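Local coordinates for protein viral CASP8 and FADD-like apoptosis regulator (Molluscum contagiosum virus subtype 1, PDB 2BBR) that blocks death-receptor-induced apoptosis by interfering with caspase-8 recruitment and activation at the death-inducing signalling complex, and also suppresses host NF-kappa-B activation, at residues 30-35 / 90-95; 24-29 / 133-138; 4-9 / 51-56. All coordinates share one frame; numbering follows the deposited sequence.

Contact 1: 30-35 / 90-95; sequences FLCHDA and TSFLTR. With AZI (azide ion), chain B.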
loop_
_atom_site.group_PDB
_atom_site.type_symbol
_atom_site.label_atom_id
_atom_site.label_comp_id
_atom_site.label_asym_id
_atom_site.label_seq_id
_atom_site.Cartn_x
_atom_site.Cartn_y
_atom_site.Cartn_z
ATOM N N PHE A 30 -5.982 -1.484 -0.335
ATOM C CA PHE A 30 -4.795 -2.275 -0.645
ATOM C C PHE A 30 -3.884 -2.345 0.584
ATOM O O PHE A 30 -3.371 -3.410 0.931
ATOM C CB PHE A 30 -4.046 -1.650 -1.822
ATOM C CG PHE A 30 -2.718 -2.290 -2.107
ATOM C CD1 PHE A 30 -2.625 -3.441 -2.885
ATOM C CD2 PHE A 30 -1.553 -1.740 -1.592
ATOM C CE1 PHE A 30 -1.379 -4.032 -3.145
ATOM C CE2 PHE A 30 -0.316 -2.320 -1.844
ATOM C CZ PHE A 30 -0.226 -3.467 -2.622
ATOM N N LEU A 31 -3.690 -1.210 1.248
ATOM C CA LEU A 31 -2.845 -1.176 2.439
ATOM C C LEU A 31 -3.374 -2.111 3.524
ATOM O O LEU A 31 -2.601 -2.655 4.320
ATOM C CB LEU A 31 -2.763 0.249 3.002
ATOM C CG LEU A 31 -1.928 1.271 2.230
ATOM C CD1 LEU A 31 -2.037 2.626 2.912
ATOM C CD2 LEU A 31 -0.471 0.819 2.163
ATOM N N CYS A 32 -4.693 -2.293 3.547
ATOM C CA CYS A 32 -5.348 -3.147 4.534
ATOM C C CYS A 32 -5.598 -4.561 4.027
ATOM O O CYS A 32 -6.288 -5.336 4.683
ATOM C CB CYS A 32 -6.697 -2.546 4.938
ATOM S SG CYS A 32 -6.621 -0.915 5.689
ATOM N N HIS A 33 -5.027 -4.903 2.876
ATOM C CA HIS A 33 -5.252 -6.214 2.276
ATOM C C HIS A 33 -4.989 -7.429 3.165
ATOM O O HIS A 33 -5.785 -8.368 3.174
ATOM C CB HIS A 33 -4.433 -6.343 0.992
ATOM C CG HIS A 33 -4.784 -7.544 0.168
ATOM N ND1 HIS A 33 -5.962 -7.647 -0.538
ATOM C CD2 HIS A 33 -4.113 -8.701 -0.044
ATOM C CE1 HIS A 33 -6.004 -8.819 -1.150
ATOM N NE2 HIS A 33 -4.894 -9.477 -0.866
ATOM N N ASP A 34 -3.883 -7.422 3.901
ATOM C CA ASP A 34 -3.544 -8.550 4.766
ATOM C C ASP A 34 -4.360 -8.597 6.051
ATOM O O ASP A 34 -4.791 -9.667 6.484
ATOM C CB ASP A 34 -2.063 -8.511 5.136
ATOM C CG ASP A 34 -1.163 -8.449 3.926
ATOM O OD1 ASP A 34 -1.294 -9.323 3.043
ATOM O OD2 ASP A 34 -0.325 -7.528 3.860
ATOM N N ALA A 35 -4.573 -7.437 6.662
ATOM C CA ALA A 35 -5.311 -7.363 7.918
ATOM C C ALA A 35 -6.828 -7.437 7.772
ATOM O O ALA A 35 -7.507 -8.018 8.620
ATOM C CB ALA A 35 -4.926 -6.092 8.663
ATOM N N THR A 90 5.544 2.239 12.602
ATOM C CA THR A 90 5.140 1.882 13.961
ATOM C C THR A 90 3.722 1.326 14.093
ATOM O O THR A 90 3.139 1.360 15.176
ATOM C CB THR A 90 5.280 3.084 14.932
ATOM O OG1 THR A 90 4.314 4.089 14.606
ATOM C CG2 THR A 90 6.681 3.681 14.849
ATOM N N SER A 91 3.162 0.817 13.000
ATOM C CA SER A 91 1.820 0.238 13.040
ATOM C C SER A 91 1.837 -1.085 12.286
ATOM O O SER A 91 2.900 -1.568 11.897
ATOM C CB SER A 91 0.793 1.183 12.409
ATOM O OG SER A 91 0.885 1.184 10.994
ATOM N N PHE A 92 0.663 -1.669 12.067
ATOM C CA PHE A 92 0.580 -2.944 11.363
ATOM C C PHE A 92 1.000 -2.828 9.897
ATOM O O PHE A 92 1.393 -3.816 9.282
ATOM C CB PHE A 92 -0.848 -3.491 11.432
ATOM C CG PHE A 92 -1.791 -2.843 10.459
ATOM C CD1 PHE A 92 -1.978 -3.376 9.187
ATOM C CD2 PHE A 92 -2.470 -1.680 10.802
ATOM C CE1 PHE A 92 -2.825 -2.760 8.273
ATOM C CE2 PHE A 92 -3.321 -1.056 9.895
ATOM C CZ PHE A 92 -3.497 -1.597 8.625
ATOM N N LEU A 93 0.914 -1.625 9.336
ATOM C CA LEU A 93 1.268 -1.433 7.932
ATOM C C LEU A 93 2.674 -1.919 7.619
ATOM O O LEU A 93 3.612 -1.695 8.383
ATOM C CB LEU A 93 1.120 0.040 7.549
ATOM C CG LEU A 93 -0.318 0.571 7.630
ATOM C CD1 LEU A 93 -0.300 2.085 7.623
ATOM C CD2 LEU A 93 -1.154 0.024 6.482
ATOM N N THR A 94 2.818 -2.587 6.482
ATOM C CA THR A 94 4.114 -3.119 6.094
ATOM C C THR A 94 4.806 -2.269 5.043
ATOM O O THR A 94 4.160 -1.566 4.261
ATOM C CB THR A 94 3.982 -4.553 5.544
ATOM O OG1 THR A 94 3.190 -4.532 4.349
ATOM C CG2 THR A 94 3.327 -5.464 6.579
ATOM N N ARG A 95 6.131 -2.331 5.038
ATOM C CA ARG A 95 6.910 -1.597 4.059
ATOM C C ARG A 95 6.518 -2.070 2.657
ATOM O O ARG A 95 6.454 -1.274 1.722
ATOM C CB ARG A 95 8.402 -1.813 4.312
ATOM C CG ARG A 95 9.325 -1.291 3.224
ATOM C CD ARG A 95 9.116 0.176 2.899
ATOM N NE ARG A 95 10.142 0.616 1.958
ATOM C CZ ARG A 95 10.077 1.724 1.231
ATOM N NH1 ARG A 95 9.026 2.525 1.328
ATOM N NH2 ARG A 95 11.066 2.021 0.397
HETATM N N1 AZI B . 7.156 4.303 5.673
HETATM N N2 AZI B . 7.033 3.601 4.742
HETATM N N3 AZI B . 6.971 2.930 3.791
HETATM O O HOH W 1 0.203 -3.045 5.167
HETATM O O HOH W 2 2.430 -7.080 3.494
#
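F92 and L93 come up against L31, C32 and A35, a worked example of a loop closing over the last turn of a helix. The CB of F92 points toward 30-35, and chi1 of 79° sets CG between the backbone N and the carbonyl carbon. Beyond CG, CD1 and CE1 both rest against the CB of A35, with F92 CE1 4.0 Å from A35 CB, and CE1 also approaches the carbonyl O of L31. At the tip, F92 CZ lies 4.3 Å from C32 SG, and the sulphur sits at the ring edge, near its plane. L93 CG stands over one ring face, offset toward the rim, while L93 CD2 packs 3.8 Å from L31 CB.

No direct hydrogen bond crosses, but two waters do the bridging. One lies 3.0 Å from both L31 O, to which it donates, and T94 N, from which it accepts; the other donates to D34 OD2 and hydrogen-bonds with T94 OG1. D34 OD1 forms a salt bridge with R97 NH2, and the backbone N of R97 is capped by T94 OG1. Beyond this cap, R95 NH1 donates to azide N3 at 3.2 Å, in a pocket shared with L88 and K98. The azide probably comes from the crystallisation liquor. The contact thus fastens the end of helix 22-31 to the lead-in of helix 95-104, with L49 of helix 42-51 touching F92 and M63 of helix 57-66 touching C32.

Contact 2: 24-29 / 133-138; sequences EDSLLL and SSRFVE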
loop_
_atom_site.group_PDB
_atom_site.type_symbol
_atom_site.label_atom_id
_atom_site.label_comp_id
_atom_site.label_asym_id
_atom_site.label_seq_id
_atom_site.Cartn_x
_atom_site.Cartn_y
_atom_site.Cartn_z
ATOM N N GLU A 24 -8.074 7.089 -3.732
ATOM C CA GLU A 24 -7.521 6.998 -2.390
ATOM C C GLU A 24 -8.141 5.833 -1.624
ATOM O O GLU A 24 -7.445 5.149 -0.875
ATOM C CB GLU A 24 -7.739 8.316 -1.647
ATOM C CG GLU A 24 -6.998 9.481 -2.284
ATOM C CD GLU A 24 -7.396 10.823 -1.707
ATOM O OE1 GLU A 24 -8.606 11.126 -1.697
ATOM O OE2 GLU A 24 -6.499 11.575 -1.275
ATOM N N ASP A 25 -9.436 5.595 -1.820
ATOM C CA ASP A 25 -10.106 4.482 -1.151
ATOM C C ASP A 25 -9.442 3.170 -1.562
ATOM O O ASP A 25 -9.204 2.296 -0.728
ATOM C CB ASP A 25 -11.590 4.402 -1.537
ATOM C CG ASP A 25 -12.411 5.549 -0.987
ATOM O OD1 ASP A 25 -12.015 6.137 0.042
ATOM O OD2 ASP A 25 -13.471 5.848 -1.583
ATOM N N SER A 26 -9.160 3.031 -2.855
ATOM C CA SER A 26 -8.533 1.824 -3.374
ATOM C C SER A 26 -7.152 1.619 -2.759
ATOM O O SER A 26 -6.769 0.497 -2.434
ATOM C CB SER A 26 -8.420 1.908 -4.899
ATOM O OG SER A 26 -7.813 0.748 -5.435
ATOM N N LEU A 27 -6.403 2.704 -2.609
ATOM C CA LEU A 27 -5.075 2.611 -2.023
ATOM C C LEU A 27 -5.154 2.152 -0.571
ATOM O O LEU A 27 -4.360 1.320 -0.135
ATOM C CB LEU A 27 -4.347 3.957 -2.109
ATOM C CG LEU A 27 -4.142 4.512 -3.522
ATOM C CD1 LEU A 27 -3.359 5.810 -3.459
ATOM C CD2 LEU A 27 -3.404 3.493 -4.373
ATOM N N LEU A 28 -6.111 2.687 0.182
ATOM C CA LEU A 28 -6.246 2.285 1.573
ATOM C C LEU A 28 -6.683 0.832 1.673
ATOM O O LEU A 28 -6.191 0.089 2.520
ATOM C CB LEU A 28 -7.241 3.187 2.305
ATOM C CG LEU A 28 -6.806 4.640 2.503
ATOM C CD1 LEU A 28 -7.774 5.326 3.454
ATOM C CD2 LEU A 28 -5.392 4.689 3.074
ATOM N N LEU A 29 -7.607 0.418 0.814
ATOM C CA LEU A 29 -8.053 -0.969 0.836
ATOM C C LEU A 29 -6.864 -1.891 0.572
ATOM O O LEU A 29 -6.741 -2.948 1.186
ATOM C CB LEU A 29 -9.153 -1.205 -0.202
ATOM C CG LEU A 29 -10.552 -0.730 0.196
ATOM C CD1 LEU A 29 -11.513 -0.940 -0.958
ATOM C CD2 LEU A 29 -11.024 -1.497 1.425
ATOM N N SER A 133 -8.527 -0.181 -16.988
ATOM C CA SER A 133 -8.863 0.642 -15.835
ATOM C C SER A 133 -8.150 0.180 -14.565
ATOM O O SER A 133 -8.276 0.809 -13.517
ATOM C CB SER A 133 -10.377 0.642 -15.603
ATOM O OG SER A 133 -10.855 -0.665 -15.335
ATOM N N SER A 134 -7.393 -0.911 -14.654
ATOM C CA SER A 134 -6.686 -1.434 -13.486
ATOM C C SER A 134 -5.584 -0.520 -12.966
ATOM O O SER A 134 -4.706 -0.099 -13.715
ATOM C CB SER A 134 -6.079 -2.804 -13.799
ATOM O OG SER A 134 -7.080 -3.767 -14.073
ATOM N N ARG A 135 -5.634 -0.231 -11.667
ATOM C CA ARG A 135 -4.636 0.612 -11.013
ATOM C C ARG A 135 -3.387 -0.223 -10.725
ATOM O O ARG A 135 -3.430 -1.453 -10.788
ATOM C CB ARG A 135 -5.177 1.140 -9.679
ATOM C CG ARG A 135 -6.496 1.893 -9.746
ATOM C CD ARG A 135 -6.854 2.427 -8.361
ATOM N NE ARG A 135 -8.025 3.301 -8.370
ATOM C CZ ARG A 135 -9.284 2.876 -8.358
ATOM N NH1 ARG A 135 -9.554 1.579 -8.334
ATOM N NH2 ARG A 135 -10.278 3.753 -8.372
ATOM N N PHE A 136 -2.280 0.437 -10.396
ATOM C CA PHE A 136 -1.056 -0.289 -10.075
ATOM C C PHE A 136 -1.281 -1.240 -8.894
ATOM O O PHE A 136 -0.814 -2.381 -8.921
ATOM C CB PHE A 136 0.089 0.670 -9.740
ATOM C CG PHE A 136 1.394 -0.026 -9.451
ATOM C CD1 PHE A 136 2.112 -0.640 -10.470
ATOM C CD2 PHE A 136 1.893 -0.090 -8.155
ATOM C CE1 PHE A 136 3.307 -1.308 -10.200
ATOM C CE2 PHE A 136 3.084 -0.752 -7.876
ATOM C CZ PHE A 136 3.793 -1.364 -8.897
ATOM N N VAL A 137 -1.994 -0.792 -7.862
ATOM C CA VAL A 137 -2.222 -1.674 -6.719
ATOM C C VAL A 137 -3.026 -2.895 -7.132
ATOM O O VAL A 137 -2.871 -3.971 -6.556
ATOM C CB VAL A 137 -2.943 -0.961 -5.543
ATOM C CG1 VAL A 137 -2.013 0.060 -4.913
ATOM C CG2 VAL A 137 -4.230 -0.307 -6.021
ATOM N N GLU A 138 -3.885 -2.739 -8.132
ATOM C CA GLU A 138 -4.671 -3.869 -8.600
ATOM C C GLU A 138 -3.768 -4.818 -9.397
ATOM O O GLU A 138 -3.943 -6.034 -9.345
ATOM C CB GLU A 138 -5.872 -3.361 -9.406
ATOM C CG GLU A 138 -6.925 -2.740 -8.478
ATOM C CD GLU A 138 -7.934 -1.836 -9.173
ATOM O OE1 GLU A 138 -8.917 -1.440 -8.511
ATOM O OE2 GLU A 138 -7.746 -1.508 -10.358
HETATM O O HOH W 3 -9.234 -1.557 -5.766
#
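L27 and S26 meet V137 and R135 where two death effector domains, each a bundle of helices, are packed side by side in one chain. The first pair is on helix 22-31 of the first domain; the second lies at the start of helix 136-145 of the second. Packing is tight and apolar on the inner side, where L27 and V137 are buried. L27 CD2 lies 3.7 Å from V137 CG1, the two side chains crossing at about a right angle, and V101 of helix 95-104 also touches L27.

The other side is polar and wetter. S26 turns toward the second domain, and its CB stands over one face of the R135 guanidinium, 3.4 Å above the plane and offset toward the rim. With OG anti to the backbone N (chi1 -180°), the hydroxyl extends past V137 CG2, 3.8 Å from it, to a water 2.7 Å away. That water donates to E138 OE1, and so links the serine hydroxyl to the glutamate, whose OE1 is 3.9 Å from S26 OG.

R135 has partners in both domains. NE hydrogen-bonds with H23 of the first domain, while NH1 forms a salt bridge, with a weak hydrogen bond, to E138 OE1, which lies at the guanidinium edge. The other carboxylate oxygen secures the helix start: R135 N donates to E138 OE2 at 2.8 Å, nearly straight at 170°, from above the carboxylate plane.

Contact 3: 4-9 / 51-56; sequences SKEVPS and QQRKLT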
loop_
_atom_site.group_PDB
_atom_site.type_symbol
_atom_site.label_atom_id
_atom_site.label_comp_id
_atom_site.label_asym_id
_atom_site.label_seq_id
_atom_site.Cartn_x
_atom_site.Cartn_y
_atom_site.Cartn_z
ATOM N N SER A 4 -6.731 3.621 25.530
ATOM C CA SER A 4 -7.704 4.067 24.538
ATOM C C SER A 4 -7.241 5.309 23.779
ATOM O O SER A 4 -7.719 5.584 22.678
ATOM C CB SER A 4 -9.049 4.357 25.210
ATOM O OG SER A 4 -8.947 5.448 26.107
ATOM N N LYS A 5 -6.312 6.052 24.370
ATOM C CA LYS A 5 -5.795 7.268 23.747
ATOM C C LYS A 5 -5.187 7.012 22.370
ATOM O O LYS A 5 -5.240 7.875 21.492
ATOM C CB LYS A 5 -4.741 7.920 24.646
ATOM C CG LYS A 5 -4.092 9.151 24.028
ATOM C CD LYS A 5 -2.975 9.702 24.897
ATOM C CE LYS A 5 -2.303 10.894 24.232
ATOM N NZ LYS A 5 -1.184 11.437 25.053
ATOM N N GLU A 6 -4.611 5.828 22.183
ATOM C CA GLU A 6 -3.984 5.480 20.914
ATOM C C GLU A 6 -4.988 4.950 19.895
ATOM O O GLU A 6 -4.607 4.540 18.799
ATOM C CB GLU A 6 -2.886 4.438 21.136
ATOM C CG GLU A 6 -3.398 3.093 21.625
ATOM C CD GLU A 6 -2.279 2.106 21.898
ATOM O OE1 GLU A 6 -1.422 2.402 22.754
ATOM O OE2 GLU A 6 -2.259 1.034 21.255
ATOM N N VAL A 7 -6.266 4.963 20.255
ATOM C CA VAL A 7 -7.308 4.469 19.364
ATOM C C VAL A 7 -8.383 5.514 19.075
ATOM O O VAL A 7 -9.249 5.777 19.910
ATOM C CB VAL A 7 -7.994 3.218 19.957
ATOM C CG1 VAL A 7 -9.051 2.696 18.998
ATOM C CG2 VAL A 7 -6.958 2.146 20.243
ATOM N N PRO A 8 -8.332 6.135 17.885
ATOM C CA PRO A 8 -9.327 7.148 17.515
ATOM C C PRO A 8 -10.688 6.478 17.324
ATOM O O PRO A 8 -10.761 5.355 16.832
ATOM C CB PRO A 8 -8.774 7.711 16.207
ATOM C CG PRO A 8 -7.289 7.524 16.356
ATOM C CD PRO A 8 -7.213 6.131 16.927
ATOM N N SER A 9 -11.760 7.161 17.712
ATOM C CA SER A 9 -13.097 6.589 17.574
ATOM C C SER A 9 -13.462 6.409 16.106
ATOM O O SER A 9 -13.034 7.188 15.252
ATOM C CB SER A 9 -14.139 7.489 18.239
ATOM O OG SER A 9 -14.413 8.625 17.437
ATOM N N GLN A 51 -11.667 -3.932 15.184
ATOM C CA GLN A 51 -11.926 -5.193 15.874
ATOM C C GLN A 51 -10.640 -5.833 16.380
ATOM O O GLN A 51 -10.628 -6.507 17.411
ATOM C CB GLN A 51 -12.613 -6.174 14.926
ATOM C CG GLN A 51 -14.036 -5.819 14.561
ATOM C CD GLN A 51 -14.503 -6.567 13.331
ATOM O OE1 GLN A 51 -14.129 -7.719 13.115
ATOM N NE2 GLN A 51 -15.329 -5.918 12.520
ATOM N N GLN A 52 -9.561 -5.619 15.637
ATOM C CA GLN A 52 -8.260 -6.184 15.969
ATOM C C GLN A 52 -7.384 -5.213 16.751
ATOM O O GLN A 52 -6.260 -5.546 17.118
ATOM C CB GLN A 52 -7.537 -6.584 14.679
ATOM C CG GLN A 52 -8.244 -7.664 13.878
ATOM C CD GLN A 52 -7.668 -7.823 12.486
ATOM O OE1 GLN A 52 -8.151 -7.216 11.528
ATOM N NE2 GLN A 52 -6.623 -8.631 12.367
ATOM N N ARG A 53 -7.912 -4.019 17.002
ATOM C CA ARG A 53 -7.182 -2.967 17.699
ATOM C C ARG A 53 -5.899 -2.642 16.937
ATOM O O ARG A 53 -4.832 -2.443 17.522
ATOM C CB ARG A 53 -6.855 -3.372 19.138
ATOM C CG ARG A 53 -6.538 -2.171 20.011
ATOM C CD ARG A 53 -6.407 -2.535 21.477
ATOM N NE ARG A 53 -6.309 -1.340 22.313
ATOM C CZ ARG A 53 -5.321 -0.453 22.242
ATOM N NH1 ARG A 53 -4.335 -0.618 21.374
ATOM N NH2 ARG A 53 -5.324 0.607 23.039
ATOM N N LYS A 54 -6.015 -2.603 15.615
ATOM C CA LYS A 54 -4.881 -2.279 14.760
ATOM C C LYS A 54 -5.073 -0.875 14.205
ATOM O O LYS A 54 -4.167 -0.312 13.592
ATOM C CB LYS A 54 -4.775 -3.272 13.599
ATOM C CG LYS A 54 -4.381 -4.678 14.011
ATOM C CD LYS A 54 -4.313 -5.602 12.804
ATOM C CE LYS A 54 -3.930 -7.018 13.209
ATOM N NZ LYS A 54 -3.893 -7.932 12.036
ATOM N N LEU A 55 -6.257 -0.313 14.432
ATOM C CA LEU A 55 -6.588 1.022 13.948
ATOM C C LEU A 55 -6.158 2.062 14.974
ATOM O O LEU A 55 -6.985 2.684 15.643
ATOM C CB LEU A 55 -8.094 1.113 13.684
ATOM C CG LEU A 55 -8.624 2.251 12.811
ATOM C CD1 LEU A 55 -7.889 2.276 11.482
ATOM C CD2 LEU A 55 -10.112 2.049 12.587
ATOM N N THR A 56 -4.847 2.241 15.085
ATOM C CA THR A 56 -4.256 3.177 16.027
ATOM C C THR A 56 -3.993 4.538 15.400
ATOM O O THR A 56 -4.147 4.726 14.193
ATOM C CB THR A 56 -2.915 2.645 16.535
ATOM O OG1 THR A 56 -2.020 2.502 15.423
ATOM C CG2 THR A 56 -3.098 1.296 17.212
HETATM O O HOH W 4 -9.875 3.220 15.820
#
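E6 OE2 receives a hydrogen bond from R53 NH1 at 2.7 Å, nearly straight at 174°, and the pair forms a salt bridge between the N-terminal lead and the turn after helix 42-51. The oxygen lies in the guanidinium plane, yet the carboxylate is turned 65° from that plane, and NH1 reaches OE2 from above the carboxylate. A single N-H...O bond, R53 NH1 to E6 OE2, carries the salt bridge, without the flat, two-pronged pairing such partners can make. A chi1 of 66° places E6 CG between the backbone N and the carbonyl carbon; CG itself lies 3.4 Å from R53 NH2. V7 covers one face of the same guanidinium: its CG2 stands 3.6 Å above the plane, offset toward the rim. One arginine end thus serves both as a charged partner and as a flat surface for an aliphatic branch.

The backbones also come close. T56 CA makes a CA-H...O contact with E6 O, 3.1 Å away, and E6 and L57 share a backbone hydrogen bond. Next along the lead, P8 CD rests 3.7 Å from L55 O. That carbonyl also accepts from a water, 2.9 Å away; the approach of the same water to P8 O is too short to be more than doubtful as a bond.

R53, with positive phi, closes helix 42-51 in a Schellman motif, L55 is the centre of an inverse gamma turn, and T56 OG1 then caps A59 N at the start of helix 57-66. The contact lies at the surface of the first death effector domain, with P8 and L55 both touching L13 of helix 10-17 and L55 also packed on L46 and L49 of helix 42-51.

In the fold
Contacts 1 and 2 share helix 22-31 and are 14 Å apart between centres. F30 joins them, its CD1 lying 3.6 Å from V137 CB, so helix 22-31, which meets the second domain through S26, L27, F30 and L31, also holds the connecting loop at its end. Contact 3, likewise 14 Å from contact 1, belongs to the first domain alone; it reaches contact 1 through K54, whose O lies 3.5 Å from F92 CD2. Contacts 2 and 3 do not touch, their nearest atoms being about 9 Å apart. The azide belongs to contact 1, through R95. Together the three run from the chain's N-terminal lead, through the interdomain connection, to the domain interface.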